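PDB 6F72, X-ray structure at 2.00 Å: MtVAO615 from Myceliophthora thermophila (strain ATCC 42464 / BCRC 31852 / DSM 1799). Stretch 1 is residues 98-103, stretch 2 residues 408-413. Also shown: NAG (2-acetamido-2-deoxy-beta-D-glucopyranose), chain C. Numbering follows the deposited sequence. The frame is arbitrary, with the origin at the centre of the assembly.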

ATOM      1  N   VAL A  98       3.361  -3.755  13.369  1.00 22.83           N
ATOM      2  CA  VAL A  98       3.365  -3.477  11.928  1.00 22.32           C
ATOM      3  C   VAL A  98       4.023  -4.639  11.187  1.00 22.43           C
ATOM      4  O   VAL A  98       4.702  -5.468  11.820  1.00 22.80           O
ATOM      5  CB  VAL A  98       3.965  -2.094  11.569  1.00 21.88           C
ATOM      6  CG1 VAL A  98       3.032  -0.985  12.024  1.00 21.67           C
ATOM      7  CG2 VAL A  98       5.365  -1.898  12.144  1.00 21.94           C
ATOM      8  N   LEU A  99       3.820  -4.722   9.874  1.00 22.11           N
ATOM      9  CA  LEU A  99       4.384  -5.818   9.089  1.00 22.29           C
ATOM     10  C   LEU A  99       5.879  -5.652   8.733  1.00 22.14           C
ATOM     11  O   LEU A  99       6.568  -6.642   8.420  1.00 22.51           O
ATOM     12  CB  LEU A  99       3.554  -6.069   7.824  1.00 22.39           C
ATOM     13  CG  LEU A  99       2.120  -6.615   7.822  1.00 22.67           C
ATOM     14  CD1 LEU A  99       1.714  -6.810   6.371  1.00 22.80           C
ATOM     15  CD2 LEU A  99       1.982  -7.936   8.543  1.00 23.22           C
ATOM     16  N   SER A 100       6.387  -4.422   8.814  1.00 21.57           N
ATOM     17  CA  SER A 100       7.759  -4.140   8.378  1.00 21.34           C
ATOM     18  C   SER A 100       8.834  -4.560   9.377  1.00 21.46           C
ATOM     19  O   SER A 100       8.955  -3.972  10.465  1.00 21.36           O
ATOM     20  CB  SER A 100       7.931  -2.668   7.999  1.00 20.91           C
ATOM     21  OG  SER A 100       9.297  -2.329   7.880  1.00 20.92           O
ATOM     22  N   GLN A 101       9.647  -5.536   8.958  1.00 21.65           N
ATOM     23  CA  GLN A 101      10.775  -6.028   9.755  1.00 21.84           C
ATOM     24  C   GLN A 101      11.760  -4.895  10.033  1.00 21.57           C
ATOM     25  O   GLN A 101      12.415  -4.883  11.072  1.00 21.66           O
ATOM     26  CB  GLN A 101      11.510  -7.187   9.063  1.00 22.21           C
ATOM     27  CG  GLN A 101      10.654  -8.347   8.557  1.00 22.53           C
ATOM     28  CD  GLN A 101      10.154  -8.147   7.132  1.00 22.41           C
ATOM     29  OE1 GLN A 101      10.012  -7.020   6.668  1.00 21.93           O
ATOM     30  NE2 GLN A 101       9.869  -9.247   6.438  1.00 22.87           N
ATOM     31  N   ASN A 102      11.846  -3.933   9.109  1.00 21.25           N
ATOM     32  CA  ASN A 102      12.741  -2.798   9.288  1.00 21.08           C
ATOM     33  C   ASN A 102      12.275  -1.858  10.399  1.00 20.96           C
ATOM     34  O   ASN A 102      13.098  -1.321  11.136  1.00 20.96           O
ATOM     35  CB  ASN A 102      12.951  -2.048   7.967  1.00 20.84           C
ATOM     36  CG  ASN A 102      14.015  -0.958   8.061  1.00 20.75           C
ATOM     37  OD1 ASN A 102      15.004  -1.074   8.777  1.00 20.87           O
ATOM     38  ND2 ASN A 102      13.822   0.105   7.291  1.00 20.50           N
ATOM     39  N   PHE A 103      10.961  -1.657  10.502  1.00 20.88           N
ATOM     40  CA  PHE A 103      10.411  -0.797  11.540  1.00 20.97           C
ATOM     41  C   PHE A 103      10.238  -1.529  12.888  1.00 21.53           C
ATOM     42  O   PHE A 103      10.308  -0.879  13.916  1.00 21.53           O
ATOM     43  CB  PHE A 103       9.153  -0.024  11.061  1.00 20.55           C
ATOM     44  CG  PHE A 103       9.479   1.055  10.066  1.00 20.19           C
ATOM     45  CD1 PHE A 103       9.955   2.303  10.495  1.00 20.10           C
ATOM     46  CD2 PHE A 103       9.404   0.801   8.697  1.00 20.03           C
ATOM     47  CE1 PHE A 103      10.310   3.280   9.577  1.00 19.86           C
ATOM     48  CE2 PHE A 103       9.762   1.775   7.771  1.00 19.82           C
ATOM     49  CZ  PHE A 103      10.214   3.014   8.213  1.00 19.72           C
ATOM     50  N   ALA A 408       4.578 -12.147   0.310  1.00 26.97           N
ATOM     51  CA  ALA A 408       5.827 -11.841   1.005  1.00 26.29           C
ATOM     52  C   ALA A 408       5.925 -10.362   1.325  1.00 25.34           C
ATOM     53  O   ALA A 408       5.445  -9.522   0.555  1.00 25.24           O
ATOM     54  CB  ALA A 408       7.017 -12.277   0.167  1.00 26.62           C
ATOM     55  N   TYR A 409       6.497 -10.051   2.482  1.00 24.65           N
ATOM     56  CA  TYR A 409       6.713  -8.673   2.859  1.00 23.94           C
ATOM     57  C   TYR A 409       8.170  -8.316   2.706  1.00 24.04           C
ATOM     58  O   TYR A 409       9.029  -8.804   3.463  1.00 24.21           O
ATOM     59  CB  TYR A 409       6.257  -8.364   4.281  1.00 23.50           C
ATOM     60  CG  TYR A 409       6.146  -6.879   4.515  1.00 22.91           C
ATOM     61  CD1 TYR A 409       7.283  -6.103   4.812  1.00 22.69           C
ATOM     62  CD2 TYR A 409       4.900  -6.232   4.404  1.00 22.62           C
ATOM     63  CE1 TYR A 409       7.188  -4.737   5.003  1.00 22.34           C
ATOM     64  CE2 TYR A 409       4.789  -4.862   4.600  1.00 22.27           C
ATOM     65  CZ  TYR A 409       5.921  -4.116   4.894  1.00 22.21           C
ATOM     66  OH  TYR A 409       5.792  -2.762   5.076  1.00 21.87           O
ATOM     67  N   PHE A 410       8.439  -7.458   1.728  1.00 23.85           N
ATOM     68  CA  PHE A 410       9.774  -6.918   1.503  1.00 23.83           C
ATOM     69  C   PHE A 410       9.800  -5.470   2.002  1.00 23.23           C
ATOM     70  O   PHE A 410       9.119  -4.619   1.439  1.00 23.10           O
ATOM     71  CB  PHE A 410      10.123  -6.953   0.023  1.00 24.39           C
ATOM     72  CG  PHE A 410       9.971  -8.301  -0.634  1.00 25.11           C
ATOM     73  CD1 PHE A 410      10.740  -9.393  -0.230  1.00 25.65           C
ATOM     74  CD2 PHE A 410       9.092  -8.464  -1.712  1.00 25.37           C
ATOM     75  CE1 PHE A 410      10.620 -10.628  -0.868  1.00 26.20           C
ATOM     76  CE2 PHE A 410       8.970  -9.693  -2.358  1.00 25.94           C
ATOM     77  CZ  PHE A 410       9.733 -10.780  -1.932  1.00 26.23           C
ATOM     78  N   PRO A 411      10.564  -5.186   3.071  1.00 23.03           N
ATOM     79  CA  PRO A 411      10.573  -3.877   3.754  1.00 22.70           C
ATOM     80  C   PRO A 411      11.373  -2.762   3.068  1.00 22.62           C
ATOM     81  O   PRO A 411      11.431  -1.627   3.584  1.00 22.47           O
ATOM     82  CB  PRO A 411      11.225  -4.207   5.097  1.00 22.84           C
ATOM     83  CG  PRO A 411      12.140  -5.341   4.785  1.00 23.13           C
ATOM     84  CD  PRO A 411      11.420  -6.170   3.765  1.00 23.16           C
ATOM     85  N   PHE A 412      12.012  -3.096   1.949  1.00 22.77           N
ATOM     86  CA  PHE A 412      12.767  -2.133   1.148  1.00 22.79           C
ATOM     87  C   PHE A 412      12.138  -2.026  -0.249  1.00 22.87           C
ATOM     88  O   PHE A 412      12.794  -2.295  -1.268  1.00 23.24           O
ATOM     89  CB  PHE A 412      14.264  -2.503   1.083  1.00 23.06           C
ATOM     90  CG  PHE A 412      14.861  -2.878   2.418  1.00 23.02           C
ATOM     91  CD1 PHE A 412      15.098  -1.909   3.403  1.00 22.91           C
ATOM     92  CD2 PHE A 412      15.175  -4.207   2.703  1.00 23.20           C
ATOM     93  CE1 PHE A 412      15.641  -2.264   4.636  1.00 23.03           C
ATOM     94  CE2 PHE A 412      15.716  -4.565   3.933  1.00 23.23           C
ATOM     95  CZ  PHE A 412      15.960  -3.592   4.894  1.00 23.17           C
ATOM     96  N   THR A 413      10.862  -1.628  -0.270  1.00 22.48           N
ATOM     97  CA  THR A 413      10.086  -1.522  -1.496  1.00 22.46           C
ATOM     98  C   THR A 413      10.283  -0.125  -2.073  1.00 22.41           C
ATOM     99  O   THR A 413      10.153   0.880  -1.370  1.00 22.16           O
ATOM    100  CB  THR A 413       8.579  -1.842  -1.265  1.00 22.19           C
ATOM    101  OG1 THR A 413       8.418  -3.235  -0.956  1.00 22.29           O
ATOM    102  CG2 THR A 413       7.732  -1.531  -2.497  1.00 22.08           C
TER
HETATM  103  C1  NAG C   1      16.736   1.144  14.656  1.00 20.63           C
HETATM  104  C2  NAG C   1      16.256   2.345  13.809  1.00 24.96           C
HETATM  105  C3  NAG C   1      17.351   3.402  13.690  1.00 26.59           C
HETATM  106  C4  NAG C   1      17.931   3.818  15.052  1.00 27.89           C
HETATM  107  C5  NAG C   1      18.244   2.586  15.909  1.00 26.56           C
HETATM  108  C6  NAG C   1      18.557   2.959  17.353  1.00 27.52           C
HETATM  109  C7  NAG C   1      14.527   2.030  12.062  1.00 26.18           C
HETATM  110  C8  NAG C   1      14.295   1.595  10.650  1.00 26.09           C
HETATM  111  N2  NAG C   1      15.803   1.966  12.473  1.00 25.53           N
HETATM  112  O3  NAG C   1      16.817   4.547  13.014  1.00 28.27           O
HETATM  113  O4  NAG C   1      19.172   4.515  14.872  1.00 31.58           O
HETATM  114  O5  NAG C   1      17.169   1.637  15.925  1.00 23.49           O
HETATM  115  O6  NAG C   1      19.342   1.894  17.898  1.00 29.62           O
HETATM  116  O7  NAG C   1      13.597   2.419  12.753  1.00 26.04           O
HETATM  117  O   HOH W   1       9.490  -1.190   5.428  1.00 21.07           O
HETATM  118  O   HOH W   2      12.588   0.522   4.796  1.00 22.05           O

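Contact between residues 98-103 and 408-413 of MtVAO615, two segments at least 308 residues apart in sequence wherever they touch. The touching parts run 30° apart in direction, come closest in register at Ser100 and Pro411 (CA to CA 5.4 Å), and together bury 342 Å². Tyr409 contributes the largest share. Its CA-to-CB bond points toward the first stretch, and chi1 of -165° (t) with chi2 of -81° lays the ring against the turn that leads into the helix, so that one face receives Leu99 CB and Ser100 N. Leu99 CB lies 4.0 Å from the Tyr409 ring centroid and 29° off the ring normal, a CH-pi contact over the face; its nearest ring atom is Tyr409 CE2, 3.7 Å from Leu99 CB. Leu99 itself is m,t (chi1 -68°, chi2 -176°), which carries Leu99 CD1 to 3.8 Å from Tyr409 CD2, so a branch end approaches the ring as well as CB. The same ring also packs against Ser100, with Tyr409 CE1 3.5 Å from Ser100 CA and Tyr409 OH 3.6 Å from Ser100 CB; the hydroxyl is hydrogen-bonded elsewhere in the structure.

Ser100 is the N-cap of the helix that begins at Gln101. Its chi1 of 166° (t) places Ser100 OG at the amides of the first turn, where it accepts from Phe103 N (3.2 Å to Ser100 OG, angle 154°) and weakly from Asn102 N (3.3 Å to Ser100 OG, angle 121°). These amides precede the point at which helical carbonyls become available to them, and the cap supplies an acceptor; a weak backbone bond from Phe103 N to Ser100 O (3.1 Å) accompanies it. Ser100 OG also donates to water 1 (2.7 Å from Ser100 OG to the water O), which donates in turn to Pro411 O (2.7 Å from that water O), so the capping hydroxyl also ties the two stretches together.

Gln101 makes the direct hydrogen bond across the contact. Its CA-to-CB bond points sideways, but chi1 of -50° (m) and chi2 of 89° (p) bend the chain so that its end comes nearer the other stretch. There Gln101 NE2 donates to Tyr409 O at 3.1 Å and a nearly straight 171°. The other amide atom fares less well: Gln101 OE1 packs 3.3 Å from Pro411 CG and 3.4 Å from Tyr409 CD1, and is buried without a polar partner in the model.

The CA-to-CB bond of Pro411, whose ring is C-gamma endo, points toward the first stretch; Pro411 CB lies 3.9 Å from Ser100 OG and 4.0 Å from Asn102 CB. The CA-to-CB bond of Asn102 also points toward the second stretch; with chi1 of -173° (t) and chi2 of 34°, its ND2 reaches 4.0 Å from Phe412 CE1, obliquely to that ring. Phe412 leaves its backbone sideways, but with chi1 of -46° (m) its ring end comes nearer. Asn102 ND2 donates to water 2 (2.8 Å from ND2 to the water O), which donates to Pro411 O (2.7 Å from that water O). Pro411 O thus accepts from both waters, one held by Ser100 OG, the other by Asn102 ND2. On the helix backbone, Asn102 O lies 3.2 Å from NAG C8.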